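Local coordinates for adherence and virulence protein A (Streptococcus pneumoniae, PDB 6PON) that probably binds fibronectin of the host and so contributes to adherence and virulence of the bacterium, at residues C233-F239 and L258-Y263; S170-I176 and S197-L202; K26-P30 and F75-R80. One frame throughout, in Å; residues are numbered along the deposited sequence.

Interaction 1 (C233-F239 and L258-Y263)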
loop_
_atom_site.group_PDB
_atom_site.type_symbol
_atom_site.label_atom_id
_atom_site.label_comp_id
_atom_site.label_asym_id
_atom_site.label_seq_id
_atom_site.Cartn_x
_atom_site.Cartn_y
_atom_site.Cartn_z
ATOM N N CYS B 233 13.220 17.845 4.608
ATOM C CA CYS B 233 14.494 17.147 4.482
ATOM C C CYS B 233 15.152 17.505 3.157
ATOM O O CYS B 233 14.476 17.812 2.172
ATOM C CB CYS B 233 14.352 15.613 4.528
ATOM S SG CYS B 233 13.348 14.970 5.860
ATOM N N LEU B 234 16.476 17.435 3.140
ATOM C CA LEU B 234 17.211 17.427 1.886
ATOM C C LEU B 234 17.140 16.050 1.225
ATOM O O LEU B 234 16.793 15.045 1.849
ATOM C CB LEU B 234 18.667 17.807 2.121
ATOM C CG LEU B 234 18.885 19.244 2.594
ATOM C CD1 LEU B 234 20.143 19.303 3.395
ATOM C CD2 LEU B 234 18.968 20.234 1.428
ATOM N N THR B 235 17.462 16.017 -0.063
ATOM C CA THR B 235 17.739 14.767 -0.759
ATOM C C THR B 235 19.143 14.865 -1.353
ATOM O O THR B 235 19.861 15.852 -1.139
ATOM C CB THR B 235 16.693 14.465 -1.844
ATOM O OG1 THR B 235 16.849 15.382 -2.930
ATOM C CG2 THR B 235 15.277 14.595 -1.312
ATOM N N GLU B 236 19.515 13.842 -2.130
ATOM C CA GLU B 236 20.837 13.804 -2.748
ATOM C C GLU B 236 21.085 15.035 -3.611
ATOM O O GLU B 236 22.156 15.648 -3.541
ATOM C CB GLU B 236 21.004 12.536 -3.589
ATOM C CG GLU B 236 20.604 11.234 -2.920
ATOM C CD GLU B 236 21.537 10.814 -1.795
ATOM O OE1 GLU B 236 22.309 9.845 -1.966
ATOM O OE2 GLU B 236 21.504 11.439 -0.716
ATOM N N THR B 237 20.099 15.420 -4.426
ATOM C CA THR B 237 20.243 16.527 -5.364
ATOM C C THR B 237 19.217 17.638 -5.146
ATOM O O THR B 237 19.175 18.604 -5.927
ATOM C CB THR B 237 20.118 16.001 -6.798
ATOM O OG1 THR B 237 18.783 15.514 -6.991
ATOM C CG2 THR B 237 21.095 14.832 -7.042
ATOM N N SER B 238 18.374 17.526 -4.126
ATOM C CA SER B 238 17.243 18.435 -4.029
ATOM C C SER B 238 16.688 18.483 -2.612
ATOM O O SER B 238 17.442 18.551 -1.634
ATOM C CB SER B 238 16.154 18.011 -5.019
ATOM O OG SER B 238 15.187 19.030 -5.189
ATOM N N PHE B 239 15.367 18.432 -2.486
ATOM C CA PHE B 239 14.766 18.602 -1.176
ATOM C C PHE B 239 13.307 18.215 -1.270
ATOM O O PHE B 239 12.709 18.233 -2.347
ATOM C CB PHE B 239 14.909 20.043 -0.686
ATOM C CG PHE B 239 14.450 21.050 -1.691
ATOM C CD1 PHE B 239 13.100 21.354 -1.819
ATOM C CD2 PHE B 239 15.357 21.683 -2.517
ATOM C CE1 PHE B 239 12.668 22.274 -2.751
ATOM C CE2 PHE B 239 14.929 22.601 -3.460
ATOM C CZ PHE B 239 13.585 22.889 -3.580
ATOM N N LEU B 258 15.241 24.721 5.605
ATOM C CA LEU B 258 15.648 23.773 4.566
ATOM C C LEU B 258 16.096 24.511 3.301
ATOM O O LEU B 258 17.175 24.244 2.752
ATOM C CB LEU B 258 14.495 22.800 4.270
ATOM C CG LEU B 258 14.584 21.974 2.981
ATOM C CD1 LEU B 258 15.764 21.038 3.042
ATOM C CD2 LEU B 258 13.306 21.163 2.716
ATOM N N LEU B 259 15.295 25.477 2.848
ATOM C CA LEU B 259 15.593 26.172 1.598
ATOM C C LEU B 259 16.738 27.180 1.751
ATOM O O LEU B 259 17.592 27.273 0.867
ATOM C CB LEU B 259 14.319 26.842 1.088
ATOM C CG LEU B 259 13.267 25.839 0.626
ATOM C CD1 LEU B 259 12.040 26.550 0.121
ATOM C CD2 LEU B 259 13.846 24.932 -0.466
ATOM N N ASP B 260 16.793 27.918 2.871
ATOM C CA ASP B 260 17.955 28.777 3.139
ATOM C C ASP B 260 19.246 27.982 3.007
ATOM O O ASP B 260 20.214 28.438 2.387
ATOM C CB ASP B 260 17.884 29.399 4.546
ATOM C CG ASP B 260 16.886 30.557 4.649
ATOM O OD1 ASP B 260 16.309 30.964 3.614
ATOM O OD2 ASP B 260 16.684 31.072 5.772
ATOM N N THR B 261 19.248 26.761 3.552
ATOM C CA THR B 261 20.432 25.915 3.521
ATOM C C THR B 261 20.692 25.387 2.117
ATOM O O THR B 261 21.838 25.374 1.652
ATOM C CB THR B 261 20.256 24.760 4.512
ATOM O OG1 THR B 261 20.078 25.287 5.830
ATOM C CG2 THR B 261 21.454 23.815 4.474
ATOM N N TYR B 262 19.645 24.932 1.428
ATOM C CA TYR B 262 19.852 24.417 0.082
ATOM C C TYR B 262 20.424 25.484 -0.844
ATOM O O TYR B 262 21.316 25.197 -1.649
ATOM C CB TYR B 262 18.547 23.875 -0.475
ATOM C CG TYR B 262 18.680 23.330 -1.853
ATOM C CD1 TYR B 262 19.209 22.064 -2.060
ATOM C CD2 TYR B 262 18.276 24.075 -2.961
ATOM C CE1 TYR B 262 19.342 21.537 -3.325
ATOM C CE2 TYR B 262 18.412 23.557 -4.255
ATOM C CZ TYR B 262 18.946 22.281 -4.420
ATOM O OH TYR B 262 19.072 21.733 -5.668
ATOM N N TYR B 263 19.928 26.716 -0.755
ATOM C CA TYR B 263 20.248 27.738 -1.749
ATOM C C TYR B 263 21.395 28.639 -1.335
ATOM O O TYR B 263 21.768 29.524 -2.114
ATOM C CB TYR B 263 19.007 28.598 -2.059
ATOM C CG TYR B 263 18.022 27.885 -2.951
ATOM C CD1 TYR B 263 18.322 27.628 -4.282
ATOM C CD2 TYR B 263 16.812 27.451 -2.466
ATOM C CE1 TYR B 263 17.436 26.973 -5.098
ATOM C CE2 TYR B 263 15.935 26.767 -3.267
ATOM C CZ TYR B 263 16.243 26.538 -4.588
ATOM O OH TYR B 263 15.349 25.852 -5.388
#

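Interaction 2 (S170-I176 and S197-L202)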
loop_
_atom_site.group_PDB
_atom_site.type_symbol
_atom_site.label_atom_id
_atom_site.label_comp_id
_atom_site.label_asym_id
_atom_site.label_seq_id
_atom_site.Cartn_x
_atom_site.Cartn_y
_atom_site.Cartn_z
ATOM N N SER B 170 3.761 -21.850 -9.203
ATOM C CA SER B 170 3.550 -20.559 -8.555
ATOM C C SER B 170 4.334 -20.466 -7.248
ATOM O O SER B 170 5.266 -21.250 -7.035
ATOM C CB SER B 170 2.071 -20.314 -8.297
ATOM O OG SER B 170 1.627 -21.097 -7.211
ATOM N N LEU B 171 3.963 -19.510 -6.378
ATOM C CA LEU B 171 4.838 -19.063 -5.297
ATOM C C LEU B 171 4.122 -19.064 -3.951
ATOM O O LEU B 171 2.994 -18.578 -3.833
ATOM C CB LEU B 171 5.370 -17.651 -5.571
ATOM C CG LEU B 171 6.363 -17.439 -6.711
ATOM C CD1 LEU B 171 6.507 -15.959 -6.966
ATOM C CD2 LEU B 171 7.707 -18.050 -6.385
ATOM N N ASN B 172 4.801 -19.573 -2.935
ATOM C CA ASN B 172 4.244 -19.628 -1.592
ATOM C C ASN B 172 4.158 -18.228 -0.987
ATOM O O ASN B 172 5.200 -17.623 -0.705
ATOM C CB ASN B 172 5.106 -20.546 -0.733
ATOM C CG ASN B 172 4.507 -20.811 0.628
ATOM O OD1 ASN B 172 3.693 -20.028 1.128
ATOM N ND2 ASN B 172 4.904 -21.926 1.243
ATOM N N PRO B 173 2.955 -17.694 -0.736
ATOM C CA PRO B 173 2.850 -16.299 -0.274
ATOM C C PRO B 173 3.334 -16.083 1.143
ATOM O O PRO B 173 3.612 -14.939 1.508
ATOM C CB PRO B 173 1.346 -15.996 -0.397
ATOM C CG PRO B 173 0.700 -17.321 -0.255
ATOM C CD PRO B 173 1.637 -18.336 -0.860
ATOM N N PHE B 174 3.420 -17.129 1.958
ATOM C CA PHE B 174 3.876 -16.956 3.334
ATOM C C PHE B 174 5.378 -16.714 3.403
ATOM O O PHE B 174 5.847 -16.046 4.323
ATOM C CB PHE B 174 3.510 -18.191 4.179
ATOM C CG PHE B 174 2.048 -18.303 4.499
ATOM C CD1 PHE B 174 1.507 -17.615 5.564
ATOM C CD2 PHE B 174 1.217 -19.090 3.735
ATOM C CE1 PHE B 174 0.158 -17.700 5.861
ATOM C CE2 PHE B 174 -0.126 -19.181 4.024
ATOM C CZ PHE B 174 -0.654 -18.479 5.092
ATOM N N THR B 175 6.142 -17.248 2.452
ATOM C CA THR B 175 7.598 -17.306 2.559
ATOM C C THR B 175 8.322 -16.539 1.470
ATOM O O THR B 175 9.556 -16.525 1.474
ATOM C CB THR B 175 8.090 -18.758 2.517
ATOM O OG1 THR B 175 7.670 -19.355 1.278
ATOM C CG2 THR B 175 7.515 -19.553 3.672
ATOM N N ILE B 176 7.608 -15.924 0.526
ATOM C CA ILE B 176 8.282 -15.216 -0.555
ATOM C C ILE B 176 9.082 -14.059 0.015
ATOM O O ILE B 176 8.678 -13.416 0.996
ATOM C CB ILE B 176 7.266 -14.720 -1.590
ATOM C CG1 ILE B 176 8.004 -14.074 -2.769
ATOM C CG2 ILE B 176 6.262 -13.757 -0.916
ATOM C CD1 ILE B 176 7.092 -13.321 -3.737
ATOM N N SER B 197 -2.982 -17.093 -9.788
ATOM C CA SER B 197 -1.947 -17.622 -10.658
ATOM C C SER B 197 -0.540 -17.303 -10.166
ATOM O O SER B 197 0.395 -18.047 -10.471
ATOM C CB SER B 197 -2.116 -17.065 -12.057
ATOM O OG SER B 197 -0.873 -17.132 -12.717
ATOM N N LEU B 198 -0.351 -16.193 -9.457
ATOM C CA LEU B 198 0.973 -15.906 -8.918
ATOM C C LEU B 198 1.253 -16.720 -7.649
ATOM O O LEU B 198 2.388 -17.149 -7.409
ATOM C CB LEU B 198 1.110 -14.405 -8.644
ATOM C CG LEU B 198 1.060 -13.467 -9.866
ATOM C CD1 LEU B 198 0.785 -12.013 -9.469
ATOM C CD2 LEU B 198 2.345 -13.553 -10.641
ATOM N N PHE B 199 0.244 -16.956 -6.828
ATOM C CA PHE B 199 0.487 -17.515 -5.514
ATOM C C PHE B 199 -0.227 -18.850 -5.353
ATOM O O PHE B 199 -1.300 -19.083 -5.913
ATOM C CB PHE B 199 0.097 -16.509 -4.426
ATOM C CG PHE B 199 0.915 -15.237 -4.485
ATOM C CD1 PHE B 199 2.202 -15.207 -3.989
ATOM C CD2 PHE B 199 0.409 -14.089 -5.072
ATOM C CE1 PHE B 199 2.967 -14.044 -4.059
ATOM C CE2 PHE B 199 1.167 -12.920 -5.139
ATOM C CZ PHE B 199 2.447 -12.904 -4.633
ATOM N N GLN B 200 0.439 -19.735 -4.616
ATOM C CA GLN B 200 -0.016 -21.088 -4.335
ATOM C C GLN B 200 -0.965 -21.094 -3.144
ATOM O O GLN B 200 -0.690 -20.463 -2.121
ATOM C CB GLN B 200 1.199 -21.967 -4.037
ATOM C CG GLN B 200 0.898 -23.413 -3.760
ATOM C CD GLN B 200 2.135 -24.161 -3.299
ATOM O OE1 GLN B 200 3.020 -23.581 -2.667
ATOM N NE2 GLN B 200 2.205 -25.454 -3.620
ATOM N N GLY B 201 -2.070 -21.822 -3.271
ATOM C CA GLY B 201 -2.919 -22.054 -2.121
ATOM C C GLY B 201 -3.928 -20.970 -1.845
ATOM O O GLY B 201 -4.359 -20.806 -0.696
ATOM N N LEU B 202 -4.319 -20.218 -2.867
ATOM C CA LEU B 202 -5.274 -19.125 -2.739
ATOM C C LEU B 202 -6.556 -19.547 -3.441
ATOM O O LEU B 202 -6.588 -19.634 -4.672
ATOM C CB LEU B 202 -4.701 -17.840 -3.336
ATOM C CG LEU B 202 -3.933 -16.934 -2.363
ATOM C CD1 LEU B 202 -3.007 -17.712 -1.442
ATOM C CD2 LEU B 202 -3.170 -15.830 -3.099
#

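Interaction 3 (K26-P30 and F75-R80)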
loop_
_atom_site.group_PDB
_atom_site.type_symbol
_atom_site.label_atom_id
_atom_site.label_comp_id
_atom_site.label_asym_id
_atom_site.label_seq_id
_atom_site.Cartn_x
_atom_site.Cartn_y
_atom_site.Cartn_z
ATOM N N LYS B 26 -7.942 -45.474 17.476
ATOM C CA LYS B 26 -9.037 -46.102 16.754
ATOM C C LYS B 26 -9.054 -45.549 15.335
ATOM O O LYS B 26 -8.730 -44.381 15.113
ATOM C CB LYS B 26 -10.371 -45.871 17.478
ATOM C CG LYS B 26 -11.423 -46.891 17.148
ATOM C CD LYS B 26 -12.769 -46.577 17.809
ATOM C CE LYS B 26 -13.889 -47.492 17.243
ATOM N NZ LYS B 26 -15.218 -47.289 17.914
ATOM N N ILE B 27 -9.399 -46.402 14.372
ATOM C CA ILE B 27 -9.318 -46.060 12.960
ATOM C C ILE B 27 -10.549 -46.637 12.275
ATOM O O ILE B 27 -10.740 -47.859 12.265
ATOM C CB ILE B 27 -8.022 -46.600 12.317
ATOM C CG1 ILE B 27 -6.780 -45.926 12.901
ATOM C CG2 ILE B 27 -8.019 -46.409 10.825
ATOM C CD1 ILE B 27 -5.798 -46.921 13.528
ATOM N N ASN B 28 -11.383 -45.770 11.701
ATOM C CA ASN B 28 -12.595 -46.194 11.005
ATOM C C ASN B 28 -12.793 -45.387 9.727
ATOM O O ASN B 28 -12.234 -44.297 9.553
ATOM C CB ASN B 28 -13.838 -46.045 11.877
ATOM C CG ASN B 28 -13.750 -46.855 13.142
ATOM O OD1 ASN B 28 -13.194 -46.396 14.138
ATOM N ND2 ASN B 28 -14.280 -48.081 13.110
ATOM N N GLN B 29 -13.626 -45.951 8.843
ATOM C CA GLN B 29 -14.020 -45.391 7.552
ATOM C C GLN B 29 -15.545 -45.257 7.540
ATOM O O GLN B 29 -16.245 -46.100 6.956
ATOM C CB GLN B 29 -13.531 -46.292 6.419
ATOM C CG GLN B 29 -13.848 -45.869 4.997
ATOM C CD GLN B 29 -13.248 -46.828 3.965
ATOM O OE1 GLN B 29 -12.718 -47.885 4.326
ATOM N NE2 GLN B 29 -13.322 -46.459 2.679
ATOM N N PRO B 30 -16.101 -44.220 8.185
ATOM C CA PRO B 30 -17.575 -44.105 8.228
ATOM C C PRO B 30 -18.211 -43.949 6.859
ATOM O O PRO B 30 -19.254 -44.558 6.598
ATOM C CB PRO B 30 -17.826 -42.880 9.125
ATOM C CG PRO B 30 -16.525 -42.210 9.290
ATOM C CD PRO B 30 -15.426 -43.194 9.003
ATOM N N PHE B 75 -9.014 -51.541 2.950
ATOM C CA PHE B 75 -8.278 -50.304 3.187
ATOM C C PHE B 75 -8.002 -50.105 4.666
ATOM O O PHE B 75 -6.887 -49.747 5.053
ATOM C CB PHE B 75 -9.069 -49.121 2.625
ATOM C CG PHE B 75 -8.531 -47.751 3.020
ATOM C CD1 PHE B 75 -7.420 -47.202 2.372
ATOM C CD2 PHE B 75 -9.174 -46.992 3.989
ATOM C CE1 PHE B 75 -6.950 -45.945 2.696
ATOM C CE2 PHE B 75 -8.709 -45.738 4.322
ATOM C CZ PHE B 75 -7.585 -45.206 3.666
ATOM N N ILE B 76 -9.001 -50.363 5.510
ATOM C CA ILE B 76 -8.892 -50.015 6.919
ATOM C C ILE B 76 -7.967 -50.975 7.648
ATOM O O ILE B 76 -7.168 -50.559 8.502
ATOM C CB ILE B 76 -10.286 -49.974 7.560
ATOM C CG1 ILE B 76 -11.054 -48.758 7.040
ATOM C CG2 ILE B 76 -10.163 -49.895 9.081
ATOM C CD1 ILE B 76 -10.526 -47.458 7.599
ATOM N N MET B 77 -8.056 -52.271 7.331
ATOM C CA MET B 77 -7.201 -53.254 7.993
ATOM C C MET B 77 -5.733 -52.991 7.703
ATOM O O MET B 77 -4.884 -53.185 8.579
ATOM C CB MET B 77 -7.568 -54.678 7.556
ATOM C CG MET B 77 -9.061 -54.957 7.523
ATOM S SD MET B 77 -9.485 -56.647 7.052
ATOM C CE MET B 77 -9.727 -57.218 8.705
ATOM N N VAL B 78 -5.411 -52.574 6.474
ATOM C CA VAL B 78 -4.035 -52.180 6.167
ATOM C C VAL B 78 -3.640 -50.943 6.971
ATOM O O VAL B 78 -2.531 -50.866 7.506
ATOM C CB VAL B 78 -3.846 -51.957 4.651
ATOM C CG1 VAL B 78 -2.412 -51.504 4.338
ATOM C CG2 VAL B 78 -4.161 -53.223 3.885
ATOM N N LEU B 79 -4.539 -49.967 7.099
ATOM C CA LEU B 79 -4.189 -48.798 7.905
ATOM C C LEU B 79 -4.047 -49.169 9.374
ATOM O O LEU B 79 -3.160 -48.655 10.069
ATOM C CB LEU B 79 -5.224 -47.675 7.725
ATOM C CG LEU B 79 -4.787 -46.610 6.700
ATOM C CD1 LEU B 79 -4.611 -47.212 5.311
ATOM C CD2 LEU B 79 -5.726 -45.399 6.653
ATOM N N ARG B 80 -4.914 -50.056 9.873
ATOM C CA ARG B 80 -4.815 -50.434 11.278
ATOM C C ARG B 80 -3.493 -51.134 11.557
ATOM O O ARG B 80 -2.798 -50.801 12.526
ATOM C CB ARG B 80 -6.007 -51.295 11.673
ATOM C CG ARG B 80 -7.307 -50.472 11.762
ATOM C CD ARG B 80 -8.461 -51.335 12.191
ATOM N NE ARG B 80 -9.706 -50.602 12.348
ATOM C CZ ARG B 80 -10.877 -51.207 12.500
ATOM N NH1 ARG B 80 -10.928 -52.533 12.511
ATOM N NH2 ARG B 80 -11.987 -50.500 12.647
#

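Interaction 1 (C233-F239 and L258-Y263)
F239, L258 and Y262 carry most of this contact. It joins a beta-hairpin, C233-F239, to the last helix modelled in the chain. F239 starts the return strand after the turn, and its CA-CB bond points toward the helix. Its ring sits among three helix residues. The edge of the F239 ring meets the face of Y262, with centroids 4.9 Å apart and planes at 70°. This is a T-shaped pair. L259 CD2 lies over a face of the F239 ring, 3.7 Å from its centroid, in a CH-pi contact. The OH of Y263 approaches the ring edge, 3.8 Å from F239 CE2.

L258 sits one turn earlier on the helix than Y262. Its CD1 is 3.6 Å from L234 CG and also 3.6 Å from C233 O. Its CD2 lies 3.9 Å from F239 CB, so the side chain bridges both strands. Y262 reaches further along the turn. Its OH donates a hydrogen bond to T237 O at 3.1 Å, and its CD1 is 3.9 Å from L234 CD2. The phenol thus combines apolar packing with a polar tie to the backbone.

The second subunit reaches the same place: its F7 meets F239 edge-to-face, its R58 forms a cation-pi pair with Y263, and its T62, Q60 and Q63 bind D260. Within the chain, T235 N bonds S238 O at 3.0 Å, with E236 and T237 at the tip. The arrangement is a tight beta-hairpin packed on a helix by aromatic and leucine side chains.

Interaction 2 (S170-I176 and S197-L202)
Two segments outside any regular sheet are joined by a single parallel beta bridge. L171 pairs with F199, their CA atoms 4.6 Å apart. Q200 N donates to L171 O at 2.9 Å in a well-aligned bond. The bond from L171 N to L198 O, at 3.0 Å, is weak. F199 CA also makes a CA-H...O contact of 3.2 Å with L171 O.

F199 is the first residue to leave helical geometry after helix 192-198. The bridge therefore ties that helix end to the loop leading into helix 178-187. The loop turns just after the bridge. N172 OD1 accepts from F174 N at 3.0 Å, which makes an Asx turn, while N172 ND2 binds E95.

P173, within this turn, points toward the other segment. Its CB is 3.8 Å from F199 CD1, its CG 3.9 Å from L202 CD1, and its CD 3.4 Å from Q200 O. I176 CD1 comes to 4.2 Å from F199 CE1, at the edge of the ring. At the segment start, S170 CB lies 3.3 Å from L198 O. The second subunit adds to the apolar patch: its F222 meets the F199 ring, and its F226 packs on P173 and L202.

Interaction 3 (K26-P30 and F75-R80)
R80 binds one backbone carbonyl with two nitrogens. Its NE and its NH2 each donate to I27 O, both at 2.9 Å. The carbonyl oxygen lies near the plane of the guanidinium, at its edge. The chi2 and chi3 of R80 are both t, so the side chain is extended and spans from the helix to the strand. N28 ND2 comes within 3.4 Å of R80 NH2, but both are donors and no bond forms.

Q29 also brings a polar side chain to the helix. Its OE1 lies 3.3 Å from I76 CG1 and 3.7 Å from F75 CD2. Its amide is bonded outside the pair: NE2 to E32 O and OE1 to S73 OG. S73 OG also bonds I76 N in the helix.

The apolar part centres on I27, which points toward the helix. Its CB is 4.0 Å from R80 CG. Its CG2 is 4.2 Å from I76 CD1 and 4.4 Å from L79 CB. I76 CD1 also touches N28 C at 3.7 Å. Strand segment 26-28 and helix segment 75-80 run nearly antiparallel, at 159°, their axes 8.6 Å apart at closest approach.

Strand 23-28 is outermost in its sheet within the chain. K26 and N28 pair by backbone with strand 34-41. The arginine thus satisfies a strand carbonyl, while the aliphatic part of its side chain joins the packing of I27.

Overall arrangement
The three contacts lie in series along an elongated chain and do not touch. Interaction 2 is near the middle, about 9 Å from the chain's centre. Interactions 1 and 3 are on opposite sides of that centre, with their own centres about 75 Å apart. Interaction 2 is about 34 Å from interaction 3 and about 43 Å from interaction 1, centre to centre. Interactions 1 and 2 both touch the second subunit, so each combines a fold contact with the dimer interface. The segments of interaction 3 touch no other chain of the assembly. It joins the four-stranded sheet to helix 74-83 within one subunit.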